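Side-chain contact in uncharacterized protein (Helicobacter pylori, PDB 4O5J), which probably serves as an outer-membrane adhesin whose extracellular domain binds sialylated glycans on host cells: residues A[69-74]-A[261-266]. Residues are numbered along the deposited sequence; the frame is centred on the assembly and turned at random.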
ATOM      1  N   SER A  69     -15.260  -8.406 -11.315  1.00 53.80           N
ATOM      2  CA  SER A  69     -14.991  -7.225 -12.088  1.00 54.18           C
ATOM      3  C   SER A  69     -13.822  -6.412 -11.448  1.00 56.06           C
ATOM      4  O   SER A  69     -12.950  -5.833 -12.138  1.00 61.49           O
ATOM      5  CB  SER A  69     -16.284  -6.468 -12.203  1.00 57.45           C
ATOM      6  OG  SER A  69     -16.011  -5.270 -12.833  1.00 78.58           O
ATOM      7  N   PHE A  70     -13.752  -6.413 -10.121  1.00 56.37           N
ATOM      8  CA  PHE A  70     -12.662  -5.686  -9.466  1.00 47.24           C
ATOM      9  C   PHE A  70     -11.353  -6.411  -9.787  1.00 52.76           C
ATOM     10  O   PHE A  70     -10.348  -5.780 -10.132  1.00 51.43           O
ATOM     11  CB  PHE A  70     -12.878  -5.650  -7.966  1.00 47.48           C
ATOM     12  CG  PHE A  70     -11.705  -5.095  -7.204  1.00 50.82           C
ATOM     13  CD1 PHE A  70     -11.664  -3.744  -6.883  1.00 52.97           C
ATOM     14  CD2 PHE A  70     -10.640  -5.913  -6.836  1.00 54.33           C
ATOM     15  CE1 PHE A  70     -10.560  -3.208  -6.181  1.00 53.39           C
ATOM     16  CE2 PHE A  70      -9.550  -5.408  -6.157  1.00 51.17           C
ATOM     17  CZ  PHE A  70      -9.502  -4.048  -5.821  1.00 51.71           C
ATOM     18  N   THR A  71     -11.357  -7.739  -9.684  1.00 45.00           N
ATOM     19  CA  THR A  71     -10.110  -8.476  -9.899  1.00 46.38           C
ATOM     20  C   THR A  71      -9.616  -8.307 -11.323  1.00 54.94           C
ATOM     21  O   THR A  71      -8.425  -8.222 -11.560  1.00 54.28           O
ATOM     22  CB  THR A  71     -10.266  -9.945  -9.586  1.00 49.94           C
ATOM     23  OG1 THR A  71     -10.669 -10.062  -8.231  1.00 54.92           O
ATOM     24  CG2 THR A  71      -8.922 -10.707  -9.792  1.00 46.69           C
ATOM     25  N   ASN A  72     -10.542  -8.253 -12.264  1.00 60.48           N
ATOM     26  CA  ASN A  72     -10.184  -8.086 -13.648  1.00 63.11           C
ATOM     27  C   ASN A  72      -9.434  -6.781 -13.868  1.00 60.94           C
ATOM     28  O   ASN A  72      -8.364  -6.786 -14.481  1.00 61.80           O
ATOM     29  CB  ASN A  72     -11.432  -8.138 -14.511  1.00 67.52           C
ATOM     30  CG  ASN A  72     -11.095  -8.237 -15.981  1.00 93.26           C
ATOM     31  OD1 ASN A  72     -10.536  -9.245 -16.419  1.00114.19           O
ATOM     32  ND2 ASN A  72     -11.385  -7.185 -16.747  1.00 81.59           N
ATOM     33  N   ASN A  73      -9.961  -5.671 -13.338  1.00 55.37           N
ATOM     34  CA  ASN A  73      -9.265  -4.393 -13.440  1.00 55.17           C
ATOM     35  C   ASN A  73      -7.970  -4.366 -12.702  1.00 58.54           C
ATOM     36  O   ASN A  73      -6.947  -3.864 -13.221  1.00 59.73           O
ATOM     37  CB  ASN A  73     -10.150  -3.256 -12.942  1.00 57.55           C
ATOM     38  CG  ASN A  73     -11.214  -2.965 -13.904  1.00 64.85           C
ATOM     39  OD1 ASN A  73     -11.015  -3.029 -15.091  1.00 77.07           O
ATOM     40  ND2 ASN A  73     -12.345  -2.708 -13.421  1.00 77.66           N
ATOM     41  N   ASN A  74      -8.003  -4.873 -11.470  1.00 51.41           N
ATOM     42  CA  ASN A  74      -6.816  -4.844 -10.610  1.00 53.03           C
ATOM     43  C   ASN A  74      -5.655  -5.580 -11.256  1.00 48.86           C
ATOM     44  O   ASN A  74      -4.545  -5.124 -11.206  1.00 52.15           O
ATOM     45  CB  ASN A  74      -7.134  -5.467  -9.234  1.00 45.20           C
ATOM     46  CG  ASN A  74      -6.068  -5.149  -8.215  1.00 52.98           C
ATOM     47  OD1 ASN A  74      -5.592  -3.985  -8.114  1.00 53.32           O
ATOM     48  ND2 ASN A  74      -5.656  -6.166  -7.468  1.00 51.36           N
ATOM     49  N   GLN A 261      -2.534 -11.615  -7.573  1.00 54.46           N
ATOM     50  CA  GLN A 261      -2.315 -12.676  -8.583  1.00 51.11           C
ATOM     51  C   GLN A 261      -2.999 -13.962  -8.160  1.00 50.56           C
ATOM     52  O   GLN A 261      -3.682 -14.564  -8.981  1.00 62.03           O
ATOM     53  CB  GLN A 261      -0.849 -12.846  -8.829  1.00 54.83           C
ATOM     54  CG  GLN A 261      -0.269 -11.506  -9.326  1.00 61.17           C
ATOM     55  CD  GLN A 261       1.258 -11.495  -9.332  1.00 70.42           C
ATOM     56  OE1 GLN A 261       1.892 -12.239  -8.580  1.00 80.16           O
ATOM     57  NE2 GLN A 261       1.858 -10.644 -10.176  1.00 64.94           N
ATOM     58  N   SER A 262      -2.919 -14.354  -6.869  1.00 56.81           N
ATOM     59  CA  SER A 262      -3.648 -15.575  -6.395  1.00 54.53           C
ATOM     60  C   SER A 262      -5.106 -15.390  -6.652  1.00 56.30           C
ATOM     61  O   SER A 262      -5.787 -16.305  -7.056  1.00 59.04           O
ATOM     62  CB  SER A 262      -3.500 -15.851  -4.917  1.00 66.04           C
ATOM     63  OG  SER A 262      -2.135 -15.951  -4.628  1.00 84.31           O
ATOM     64  N   ASN A 263      -5.592 -14.192  -6.454  1.00 54.38           N
ATOM     65  CA  ASN A 263      -7.038 -14.004  -6.539  1.00 57.76           C
ATOM     66  C   ASN A 263      -7.563 -14.017  -7.966  1.00 55.82           C
ATOM     67  O   ASN A 263      -8.704 -14.446  -8.222  1.00 57.03           O
ATOM     68  CB  ASN A 263      -7.442 -12.708  -5.860  1.00 54.52           C
ATOM     69  CG  ASN A 263      -8.527 -12.909  -4.840  1.00 60.43           C
ATOM     70  OD1 ASN A 263      -8.761 -14.015  -4.373  1.00 66.36           O
ATOM     71  ND2 ASN A 263      -9.164 -11.814  -4.441  1.00 73.70           N
ATOM     72  N   HIS A 264      -6.744 -13.545  -8.895  1.00 53.14           N
ATOM     73  CA  HIS A 264      -7.102 -13.633 -10.293  1.00 55.17           C
ATOM     74  C   HIS A 264      -7.234 -15.103 -10.701  1.00 58.28           C
ATOM     75  O   HIS A 264      -8.122 -15.488 -11.479  1.00 63.15           O
ATOM     76  CB  HIS A 264      -6.050 -12.939 -11.159  1.00 50.50           C
ATOM     77  CG  HIS A 264      -6.342 -13.078 -12.624  1.00 62.21           C
ATOM     78  ND1 HIS A 264      -5.612 -13.913 -13.454  1.00 59.16           N
ATOM     79  CD2 HIS A 264      -7.368 -12.519 -13.405  1.00 68.40           C
ATOM     80  CE1 HIS A 264      -6.120 -13.852 -14.705  1.00 58.65           C
ATOM     81  NE2 HIS A 264      -7.206 -12.999 -14.682  1.00 63.30           N
ATOM     82  N   THR A 265      -6.352 -15.939 -10.164  1.00 55.45           N
ATOM     83  CA  THR A 265      -6.421 -17.384 -10.369  1.00 57.42           C
ATOM     84  C   THR A 265      -7.709 -17.952  -9.807  1.00 57.79           C
ATOM     85  O   THR A 265      -8.403 -18.714 -10.485  1.00 56.05           O
ATOM     86  CB  THR A 265      -5.185 -18.118  -9.767  1.00 54.99           C
ATOM     87  OG1 THR A 265      -4.019 -17.615 -10.415  1.00 60.77           O
ATOM     88  CG2 THR A 265      -5.250 -19.644 -10.014  1.00 46.44           C
ATOM     89  N   LEU A 266      -8.024 -17.587  -8.571  1.00 57.34           N
ATOM     90  CA  LEU A 266      -9.211 -18.082  -7.903  1.00 54.38           C
ATOM     91  C   LEU A 266     -10.455 -17.631  -8.666  1.00 62.03           C
ATOM     92  O   LEU A 266     -11.388 -18.425  -8.872  1.00 60.52           O
ATOM     93  CB  LEU A 266      -9.247 -17.569  -6.457  1.00 58.76           C
ATOM     94  CG  LEU A 266     -10.400 -18.092  -5.637  1.00 54.77           C
ATOM     95  CD1 LEU A 266     -10.415 -19.658  -5.723  1.00 56.67           C
ATOM     96  CD2 LEU A 266     -10.222 -17.597  -4.222  1.00 52.65           C
TER
HETATM   97  O   HOH W   1      -8.688  -9.205  -5.993  1.00 29.08           O
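T71 OG1 has two partners: the backbone O of L67 one turn earlier, through a hydrogen bond, and a water 3.1 Å away. The same water accepts a hydrogen bond from N263 ND2 at 3.1 Å, so it joins the two helices across a direct gap of 4.4 Å from T71 OG1 to N263 ND2. It also lies in the plane of the F70 ring, at the ring's edge. The division of labour within T71 follows from chi1 of -59°, which sets OG1 beside the backbone N and CG2 anti to it. CG2 presses on the backbone of 261-266, 3.5 Å from H264 CA and 3.7 Å from H264 N. This close approach fits the 6.0 Å between the CA atoms of T71 and H264. H264 CB, 3.9 Å from T71 CG2, adds a second point of contact, and the same methyl lies at the edge of the imidazole, near its plane. The H264 ring itself stacks with that of Y75. The contact thus joins helix 57-76 to helix 241-268 in the largely helical adhesion domain, while helix 281-309 packs against both, F290 meeting T71 and Q294 meeting F70 and N263.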